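Local coordinates for photosystem II assembly protein Ycf48 (Thermosynechococcus elongatus, PDB 5OJ5), which binds the C-terminal prepropeptide of the D1 protein and probably acts early in photosystem II assembly and in the replacement of photodamaged D1, at residues Arg225-Met230 and Leu238-Asn243; Lys246-Asp251 and Gly259-Pro264; Gly183-Leu188 and Tyr196-Ser201. All coordinates share one frame; numbering follows the deposited sequence.

Contact 1: residues Arg225-Met230 and Leu238-Asn243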
loop_
_atom_site.group_PDB
_atom_site.type_symbol
_atom_site.label_atom_id
_atom_site.label_comp_id
_atom_site.label_asym_id
_atom_site.label_seq_id
_atom_site.Cartn_x
_atom_site.Cartn_y
_atom_site.Cartn_z
ATOM N N ARG A 225 -9.757 10.612 -18.288
ATOM C CA ARG A 225 -9.982 10.488 -16.848
ATOM C C ARG A 225 -8.637 10.584 -16.112
ATOM O O ARG A 225 -7.631 10.032 -16.557
ATOM C CB ARG A 225 -10.617 9.113 -16.579
ATOM C CG ARG A 225 -12.039 8.922 -17.081
ATOM C CD ARG A 225 -12.403 7.457 -17.194
ATOM N NE ARG A 225 -13.714 7.301 -17.834
ATOM C CZ ARG A 225 -14.861 7.313 -17.178
ATOM N NH1 ARG A 225 -14.886 7.425 -15.858
ATOM N NH2 ARG A 225 -15.994 7.181 -17.848
ATOM N N ARG A 226 -8.629 11.284 -14.980
ATOM C CA ARG A 226 -7.396 11.425 -14.218
ATOM C C ARG A 226 -6.989 10.106 -13.572
ATOM O O ARG A 226 -7.827 9.270 -13.202
ATOM C CB ARG A 226 -7.553 12.504 -13.148
ATOM C CG ARG A 226 -7.842 13.895 -13.662
ATOM C CD ARG A 226 -6.756 14.375 -14.596
ATOM N NE ARG A 226 -7.005 15.730 -15.077
ATOM C CZ ARG A 226 -6.720 16.829 -14.402
ATOM N NH1 ARG A 226 -6.127 16.749 -13.229
ATOM N NH2 ARG A 226 -6.946 18.038 -14.935
ATOM N N LEU A 227 -5.669 9.953 -13.415
ATOM C CA LEU A 227 -5.130 8.799 -12.717
ATOM C C LEU A 227 -5.407 8.895 -11.234
ATOM O O LEU A 227 -5.361 9.972 -10.629
ATOM C CB LEU A 227 -3.616 8.787 -12.906
ATOM C CG LEU A 227 -3.120 8.426 -14.280
ATOM C CD1 LEU A 227 -1.704 8.841 -14.461
ATOM C CD2 LEU A 227 -3.253 6.872 -14.467
ATOM N N HIS A 228 -5.691 7.750 -10.636
ATOM C CA HIS A 228 -5.825 7.652 -9.199
ATOM C C HIS A 228 -4.715 6.857 -8.532
ATOM O O HIS A 228 -4.136 7.290 -7.539
ATOM C CB HIS A 228 -7.135 7.019 -8.762
ATOM C CG HIS A 228 -7.232 7.026 -7.287
ATOM N ND1 HIS A 228 -7.187 8.208 -6.574
ATOM C CD2 HIS A 228 -7.155 6.027 -6.375
ATOM C CE1 HIS A 228 -7.179 7.940 -5.285
ATOM N NE2 HIS A 228 -7.167 6.628 -5.136
ATOM N N ASN A 229 -4.391 5.676 -9.064
ATOM C CA ASN A 229 -3.387 4.796 -8.474
ATOM C C ASN A 229 -2.733 3.994 -9.582
ATOM O O ASN A 229 -3.338 3.784 -10.633
ATOM C CB ASN A 229 -4.002 3.885 -7.391
ATOM C CG ASN A 229 -2.991 3.317 -6.411
ATOM O OD1 ASN A 229 -1.775 3.551 -6.523
ATOM N ND2 ASN A 229 -3.487 2.568 -5.426
ATOM N N MET A 230 -1.494 3.579 -9.329
ATOM C CA MET A 230 -0.748 2.754 -10.279
ATOM C C MET A 230 0.165 1.843 -9.496
ATOM O O MET A 230 0.633 2.209 -8.403
ATOM C CB MET A 230 0.122 3.565 -11.226
ATOM C CG MET A 230 -0.696 4.428 -12.161
ATOM S SD MET A 230 0.312 5.405 -13.304
ATOM C CE MET A 230 0.900 4.101 -14.357
ATOM N N LEU A 238 2.762 -2.601 -15.735
ATOM C CA LEU A 238 2.092 -1.654 -14.863
ATOM C C LEU A 238 0.587 -1.827 -14.978
ATOM O O LEU A 238 0.053 -2.207 -16.027
ATOM C CB LEU A 238 2.447 -0.221 -15.226
ATOM C CG LEU A 238 3.898 0.280 -15.060
ATOM C CD1 LEU A 238 4.128 1.643 -15.785
ATOM C CD2 LEU A 238 4.208 0.413 -13.631
ATOM N N TRP A 239 -0.098 -1.460 -13.890
ATOM C CA TRP A 239 -1.541 -1.295 -13.896
ATOM C C TRP A 239 -1.857 0.132 -13.477
ATOM O O TRP A 239 -1.081 0.774 -12.773
ATOM C CB TRP A 239 -2.254 -2.317 -12.976
ATOM C CG TRP A 239 -1.813 -2.326 -11.542
ATOM C CD1 TRP A 239 -0.922 -3.194 -10.959
ATOM C CD2 TRP A 239 -2.250 -1.445 -10.505
ATOM N NE1 TRP A 239 -0.787 -2.919 -9.624
ATOM C CE2 TRP A 239 -1.584 -1.842 -9.318
ATOM C CE3 TRP A 239 -3.145 -0.365 -10.440
ATOM C CZ2 TRP A 239 -1.779 -1.198 -8.100
ATOM C CZ3 TRP A 239 -3.319 0.293 -9.214
ATOM C CH2 TRP A 239 -2.631 -0.125 -8.067
ATOM N N MET A 240 -3.035 0.594 -13.884
ATOM C CA MET A 240 -3.568 1.870 -13.448
ATOM C C MET A 240 -5.037 1.758 -13.083
ATOM O O MET A 240 -5.794 1.019 -13.726
ATOM C CB MET A 240 -3.388 2.992 -14.510
ATOM C CG MET A 240 -4.075 2.737 -15.829
ATOM S SD MET A 240 -3.984 4.135 -16.970
ATOM C CE MET A 240 -2.300 4.423 -17.144
ATOM N N ILE A 241 -5.425 2.535 -12.086
ATOM C CA ILE A 241 -6.814 2.847 -11.752
ATOM C C ILE A 241 -7.027 4.315 -12.095
ATOM O O ILE A 241 -6.244 5.171 -11.656
ATOM C CB ILE A 241 -7.101 2.625 -10.261
ATOM C CG1 ILE A 241 -6.979 1.144 -9.911
ATOM C CG2 ILE A 241 -8.491 3.189 -9.918
ATOM C CD1 ILE A 241 -6.977 0.879 -8.402
ATOM N N VAL A 242 -8.080 4.606 -12.867
ATOM C CA VAL A 242 -8.414 5.973 -13.231
ATOM C C VAL A 242 -9.795 6.312 -12.683
ATOM O O VAL A 242 -10.586 5.445 -12.306
ATOM C CB VAL A 242 -8.339 6.257 -14.742
ATOM C CG1 VAL A 242 -6.968 5.871 -15.294
ATOM C CG2 VAL A 242 -9.443 5.548 -15.452
ATOM N N ASN A 243 -10.078 7.619 -12.671
ATOM C CA ASN A 243 -11.342 8.139 -12.171
ATOM C C ASN A 243 -12.521 7.409 -12.785
ATOM O O ASN A 243 -12.505 7.023 -13.959
ATOM C CB ASN A 243 -11.484 9.641 -12.473
ATOM C CG ASN A 243 -12.628 10.279 -11.693
ATOM O OD1 ASN A 243 -12.620 10.274 -10.470
ATOM N ND2 ASN A 243 -13.624 10.804 -12.397
#

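Contact 2: residues Lys246-Asp251 and Gly259-Pro264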
loop_
_atom_site.group_PDB
_atom_site.type_symbol
_atom_site.label_atom_id
_atom_site.label_comp_id
_atom_site.label_asym_id
_atom_site.label_seq_id
_atom_site.Cartn_x
_atom_site.Cartn_y
_atom_site.Cartn_z
ATOM N N LYS A 246 -12.435 2.802 -13.650
ATOM C CA LYS A 246 -11.848 2.139 -14.792
ATOM C C LYS A 246 -10.403 1.752 -14.488
ATOM O O LYS A 246 -9.733 2.378 -13.680
ATOM C CB LYS A 246 -11.922 3.035 -16.036
ATOM C CG LYS A 246 -13.271 3.649 -16.312
ATOM C CD LYS A 246 -14.258 2.642 -16.784
ATOM C CE LYS A 246 -15.633 3.275 -17.016
ATOM N NZ LYS A 246 -16.488 3.006 -15.812
ATOM N N ILE A 247 -9.928 0.717 -15.177
ATOM C CA ILE A 247 -8.559 0.222 -15.008
ATOM C C ILE A 247 -7.942 -0.097 -16.363
ATOM O O ILE A 247 -8.655 -0.281 -17.351
ATOM C CB ILE A 247 -8.436 -0.996 -14.060
ATOM C CG1 ILE A 247 -8.970 -2.256 -14.742
ATOM C CG2 ILE A 247 -9.100 -0.722 -12.745
ATOM C CD1 ILE A 247 -8.815 -3.523 -13.900
ATOM N N ALA A 248 -6.608 -0.171 -16.404
ATOM C CA ALA A 248 -5.896 -0.615 -17.598
ATOM C C ALA A 248 -4.543 -1.200 -17.223
ATOM O O ALA A 248 -4.037 -1.001 -16.110
ATOM C CB ALA A 248 -5.716 0.527 -18.618
ATOM N N PHE A 249 -3.958 -1.940 -18.165
ATOM C CA PHE A 249 -2.670 -2.595 -17.995
ATOM C C PHE A 249 -1.757 -2.223 -19.151
ATOM O O PHE A 249 -2.199 -2.092 -20.301
ATOM C CB PHE A 249 -2.837 -4.125 -17.987
ATOM C CG PHE A 249 -3.724 -4.615 -16.884
ATOM C CD1 PHE A 249 -3.188 -4.888 -15.650
ATOM C CD2 PHE A 249 -5.089 -4.741 -17.054
ATOM C CE1 PHE A 249 -4.010 -5.329 -14.592
ATOM C CE2 PHE A 249 -5.907 -5.179 -16.003
ATOM C CZ PHE A 249 -5.357 -5.467 -14.768
ATOM N N SER A 250 -0.469 -2.095 -18.853
ATOM C CA SER A 250 0.480 -1.728 -19.886
ATOM C C SER A 250 0.798 -2.926 -20.793
ATOM O O SER A 250 0.627 -4.098 -20.432
ATOM C CB SER A 250 1.748 -1.139 -19.263
ATOM O OG SER A 250 2.468 -2.099 -18.533
ATOM N N ASP A 251 1.257 -2.589 -21.999
ATOM C CA ASP A 251 1.585 -3.569 -23.036
ATOM C C ASP A 251 2.823 -4.353 -22.617
ATOM O O ASP A 251 3.796 -3.755 -22.141
ATOM C CB ASP A 251 1.872 -2.754 -24.313
ATOM C CG ASP A 251 2.510 -3.565 -25.452
ATOM O OD1 ASP A 251 3.018 -2.929 -26.404
ATOM O OD2 ASP A 251 2.505 -4.807 -25.424
ATOM N N GLY A 259 -3.187 -0.735 -22.738
ATOM C CA GLY A 259 -4.279 -1.491 -23.312
ATOM C C GLY A 259 -5.623 -0.806 -23.164
ATOM O O GLY A 259 -5.730 0.353 -22.762
ATOM N N GLU A 260 -6.671 -1.553 -23.518
ATOM C CA GLU A 260 -8.031 -1.039 -23.447
ATOM C C GLU A 260 -8.427 -0.648 -22.029
ATOM O O GLU A 260 -8.013 -1.248 -21.038
ATOM C CB GLU A 260 -9.034 -2.074 -23.998
ATOM C CG GLU A 260 -9.581 -3.091 -22.967
ATOM C CD GLU A 260 -10.473 -4.209 -23.548
ATOM O OE1 GLU A 260 -9.933 -5.280 -23.902
ATOM O OE2 GLU A 260 -11.714 -4.028 -23.625
ATOM N N LEU A 261 -9.249 0.375 -21.945
ATOM C CA LEU A 261 -9.774 0.820 -20.674
ATOM C C LEU A 261 -10.909 -0.114 -20.259
ATOM O O LEU A 261 -11.902 -0.237 -20.975
ATOM C CB LEU A 261 -10.216 2.275 -20.833
ATOM C CG LEU A 261 -10.484 3.016 -19.527
ATOM C CD1 LEU A 261 -9.265 3.028 -18.591
ATOM C CD2 LEU A 261 -10.981 4.416 -19.812
ATOM N N LEU A 262 -10.752 -0.796 -19.128
ATOM C CA LEU A 262 -11.702 -1.784 -18.642
ATOM C C LEU A 262 -12.603 -1.172 -17.583
ATOM O O LEU A 262 -12.204 -0.277 -16.833
ATOM C CB LEU A 262 -10.968 -2.979 -18.038
ATOM C CG LEU A 262 -10.043 -3.725 -18.981
ATOM C CD1 LEU A 262 -9.093 -4.644 -18.235
ATOM C CD2 LEU A 262 -10.859 -4.508 -20.011
ATOM N N SER A 263 -13.849 -1.655 -17.547
ATOM C CA SER A 263 -14.839 -1.247 -16.557
ATOM C C SER A 263 -15.225 -2.498 -15.791
ATOM O O SER A 263 -16.161 -3.219 -16.178
ATOM C CB SER A 263 -16.067 -0.657 -17.234
ATOM O OG SER A 263 -15.672 0.380 -18.094
ATOM N N PRO A 264 -14.530 -2.792 -14.703
ATOM C CA PRO A 264 -14.822 -4.033 -13.961
ATOM C C PRO A 264 -16.246 -4.130 -13.427
ATOM O O PRO A 264 -16.789 -5.243 -13.384
ATOM C CB PRO A 264 -13.781 -3.978 -12.834
ATOM C CG PRO A 264 -12.635 -3.275 -13.462
ATOM C CD PRO A 264 -13.263 -2.182 -14.280
HETATM O O HOH W 1 -5.760 -2.592 -20.344
#

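Contact 3: residues Gly183-Leu188 and Tyr196-Ser201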
loop_
_atom_site.group_PDB
_atom_site.type_symbol
_atom_site.label_atom_id
_atom_site.label_comp_id
_atom_site.label_asym_id
_atom_site.label_seq_id
_atom_site.Cartn_x
_atom_site.Cartn_y
_atom_site.Cartn_z
ATOM N N GLY A 183 6.508 17.306 -6.338
ATOM C CA GLY A 183 5.178 17.620 -5.820
ATOM C C GLY A 183 4.618 16.455 -5.042
ATOM O O GLY A 183 5.213 15.363 -4.968
ATOM N N VAL A 184 3.515 16.703 -4.352
ATOM C CA VAL A 184 2.978 15.702 -3.426
ATOM C C VAL A 184 2.335 14.586 -4.201
ATOM O O VAL A 184 1.338 14.779 -4.871
ATOM C CB VAL A 184 2.007 16.357 -2.428
ATOM C CG1 VAL A 184 1.494 15.304 -1.457
ATOM C CG2 VAL A 184 2.690 17.494 -1.617
ATOM N N MET A 185 2.861 13.400 -4.083
ATOM C CA MET A 185 2.368 12.263 -4.854
ATOM C C MET A 185 1.003 11.832 -4.353
ATOM O O MET A 185 0.769 11.715 -3.157
ATOM C CB MET A 185 3.366 11.107 -4.637
ATOM C CG MET A 185 4.793 11.398 -5.088
ATOM S SD MET A 185 5.994 10.145 -4.741
ATOM C CE MET A 185 5.897 10.052 -2.986
ATOM N N ARG A 186 0.099 11.537 -5.277
ATOM C CA ARG A 186 -1.209 10.999 -4.955
ATOM C C ARG A 186 -1.133 9.534 -4.504
ATOM O O ARG A 186 -1.942 9.079 -3.690
ATOM C CB ARG A 186 -2.107 11.113 -6.209
ATOM C CG ARG A 186 -3.542 10.760 -5.986
ATOM C CD ARG A 186 -4.305 10.944 -7.258
ATOM N NE ARG A 186 -5.735 10.973 -7.043
ATOM C CZ ARG A 186 -6.507 12.059 -6.937
ATOM N NH1 ARG A 186 -6.051 13.318 -7.006
ATOM N NH2 ARG A 186 -7.809 11.872 -6.742
ATOM N N ASN A 187 -0.177 8.781 -5.025
ATOM C CA ASN A 187 -0.000 7.373 -4.703
ATOM C C ASN A 187 1.405 7.010 -5.139
ATOM O O ASN A 187 1.979 7.665 -6.017
ATOM C CB ASN A 187 -1.067 6.476 -5.366
ATOM C CG ASN A 187 -2.233 6.179 -4.455
ATOM O OD1 ASN A 187 -2.038 5.805 -3.300
ATOM N ND2 ASN A 187 -3.452 6.289 -4.968
ATOM N N LEU A 188 1.939 5.953 -4.524
ATOM C CA LEU A 188 3.301 5.494 -4.735
ATOM C C LEU A 188 3.317 3.990 -4.552
ATOM O O LEU A 188 2.807 3.497 -3.547
ATOM C CB LEU A 188 4.213 6.157 -3.687
ATOM C CG LEU A 188 5.665 5.720 -3.653
ATOM C CD1 LEU A 188 6.406 6.071 -4.927
ATOM C CD2 LEU A 188 6.373 6.327 -2.442
ATOM N N TYR A 196 9.949 2.346 -8.700
ATOM C CA TYR A 196 8.762 2.985 -8.137
ATOM C C TYR A 196 7.966 3.662 -9.230
ATOM O O TYR A 196 8.509 4.108 -10.240
ATOM C CB TYR A 196 9.168 4.024 -7.071
ATOM C CG TYR A 196 9.790 3.432 -5.827
ATOM C CD1 TYR A 196 8.993 3.130 -4.721
ATOM C CD2 TYR A 196 11.155 3.158 -5.747
ATOM C CE1 TYR A 196 9.534 2.638 -3.542
ATOM C CE2 TYR A 196 11.705 2.642 -4.555
ATOM C CZ TYR A 196 10.892 2.404 -3.465
ATOM O OH TYR A 196 11.463 1.928 -2.301
ATOM N N VAL A 197 6.661 3.765 -8.961
ATOM C CA VAL A 197 5.739 4.520 -9.802
ATOM C C VAL A 197 4.915 5.415 -8.899
ATOM O O VAL A 197 4.407 4.975 -7.862
ATOM C CB VAL A 197 4.886 3.592 -10.696
ATOM C CG1 VAL A 197 3.946 2.655 -9.920
ATOM C CG2 VAL A 197 4.051 4.436 -11.680
ATOM N N ALA A 198 4.800 6.687 -9.285
ATOM C CA ALA A 198 4.120 7.701 -8.490
ATOM C C ALA A 198 3.112 8.438 -9.360
ATOM O O ALA A 198 3.451 8.911 -10.452
ATOM C CB ALA A 198 5.119 8.704 -7.956
ATOM N N VAL A 199 1.909 8.584 -8.877
ATOM C CA VAL A 199 0.870 9.358 -9.553
ATOM C C VAL A 199 0.966 10.804 -9.110
ATOM O O VAL A 199 1.110 11.090 -7.918
ATOM C CB VAL A 199 -0.514 8.763 -9.252
ATOM C CG1 VAL A 199 -1.605 9.627 -9.907
ATOM C CG2 VAL A 199 -0.583 7.312 -9.777
ATOM N N SER A 200 0.879 11.747 -10.056
ATOM C CA SER A 200 0.967 13.172 -9.730
ATOM C C SER A 200 -0.234 13.599 -8.879
ATOM O O SER A 200 -1.258 12.913 -8.821
ATOM C CB SER A 200 1.067 13.985 -11.014
ATOM O OG SER A 200 -0.170 14.015 -11.734
ATOM N N SER A 201 -0.103 14.769 -8.236
ATOM C CA SER A 201 -1.035 15.166 -7.176
ATOM C C SER A 201 -2.487 15.072 -7.621
ATOM O O SER A 201 -3.329 14.564 -6.881
ATOM C CB SER A 201 -0.734 16.604 -6.732
ATOM O OG SER A 201 0.610 16.797 -6.332
HETATM O O HOH W 2 1.878 19.021 -5.076
#

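Contact 1: residues Arg225-Met230 and Leu238-Asn243
W239 has its CG in the crowded position between backbone N and carbonyl carbon (chi1 56°), while N229 has CG anti to its own N (chi1 -159°), and the two side chains meet on one face of a β-hairpin in a blade of the seven-bladed β-propeller. The hairpin, formed by strands 227-232 and 238-242, is interrupted by a classic β bulge: H228 and N229 both face I241, whose carbonyl O accepts from H228 N at 2.8 Å and from N229 N at 3.2 Å. A bond from I241 N to N229 O (2.8 Å) resumes the ladder.

W239 CH2 lies 3.8 Å from N229 CG, with the amide plane turned steeply to the indole and ND2 at the ring's edge. One indole face covers the main chain of M230 instead, whose C sits toward the rim. A large flat side chain suits this place because it covers peptide as well as side chain. Asparagine suits its own because its buried amide has polar partners: ND2 donates to L273 O of strand 272-277, and OD1 takes a weak bond from M230 N.

The other face carries two flexible, apolar methionines. M230 and M240 run side by side, pointing the same way, with M230 CG 3.9 Å from M240 CB. L227, whose CB points away from the partner strand, brings CD2 back to touch M240 CE and V242 CG1.

At the open end of the hairpin are R225 and R226 of the Arg-rich patch. R226 sends its guanidinium away, NH1 reaching R202 O, but its backbone O accepts from N243 N. The extended R225 chain passes V242 CG2 and sets NH1 3.1 Å from N243 O, which lies near the guanidinium plane, although NH1 itself stands 37° out of the carbonyl plane.

Contact 2: residues Lys246-Asp251 and Gly259-Pro264
I247 and L262 pair their backbones as an antiparallel hydrogen-bonded pair that makes a single bridge. I247 N donates to L262 O at 3.0 Å, and L262 N returns a bond to I247 O at 2.8 Å. Further along, G259 N donates to F249 O, also at 3.0 Å. Between these points the chains spread apart, and a water fills the ladder: it accepts from F249 N and donates to E260 O at 2.7 Å, so both polar groups are served although they do not meet.

The apolar contacts divide between the two sides of the strand. On one side, L262 CB rests on I247 CG1. L262 CD1 comes to the edge of the F249 ring, close to its plane, 3.9 Å from CE2, with the two side chains at about a right angle. P264 adds a rigid surface, its CG meeting I247 CD1 at 3.9 Å. Branched and aromatic residues suit this side, since I247 and P264 both also pack on W302 and F249 reaches Y277 of strand 272-277.

On the other side, L261 has CG anti to its backbone N (chi1 -166°), which sets CG 3.8 Å from K246 CB. The methyl of A248 faces E260 O, with L261 CD1 farther off, and also touches M240.

K246 is buried, and its NZ is satisfied by N268 OD1 and G244 O; E260 is exposed. Running antiparallel outside strand 246-251, residues 259-264 appear to occupy, without forming a regular strand, the place of the fourth, outermost strand of a β-propeller blade.

Contact 3: residues Gly183-Leu188 and Tyr196-Ser201
R186 and S201 join the ends of the two segments, the guanidinium NH1 of R186 lying 3.0 Å from S201 O. The bond falls in the carbonyl plane, on a lone pair, and the oxygen lies near the guanidinium plane; together with a second hydrogen bond, between R186 NE and H228 ND1, it fixes the turn of the group. With CG anti to its backbone N (chi1 -173°) and the chain extended to NE, R186 has the length to span this distance; its CD passes V199 CG1 on the way. In the conformer described here, S201 OG donates to V184 O at 2.6 Å and takes a bond from a water that in turn accepts from V184 N; S201 has a second conformer, so this grip may be partial.

The backbone of R186 is anchored by its N, which donates to V199 O at 2.9 Å. V199 N donates to N187 O, whereas N187 N is buried by the contact and has no partner in the model.

Apolar side chains pack beside the paired backbones. A198 offers only a methyl and M185 is flexible, which lets M185 SD come within 3.6 Å of A198 CB. L188 CD1 reaches the same methyl and lies 3.9 Å from Y196 CD1.

The next shell fixes the ends. Y196 OH is tied to E156 and R190, and N187 ND2 donates to H228 O. I158 of strand 154-159 covers M185, L188 and Y196, whereas V199 packs on L227 and M230 of the following blade. A hairpin whose two faces are each covered by a neighbouring blade is typical of the β-propeller fold.

In the fold
Contacts 1 and 2 share one sheet: 238-242 pairs with 227-232 in contact 1 and, on its other side, with strand 246-251 of contact 2. M240 N is hydrogen-bonded to A248 O, and W239 packs on F249. Contact 3 is the hairpin of the preceding blade, R186 and N187 meeting H228 and N229. Contact 1 is largely buried, with tryptophan, methionine and asparagine between blades. Contact 2 lies at the blade's outer edge, where pairing falls to a single bridge, one further backbone bond and a water. Contact 3 lies nearest the chain's centre but is only partly buried. Contacts 1 and 3 both end with an arginine NH1 on a backbone carbonyl; contact 2 has no such clasp.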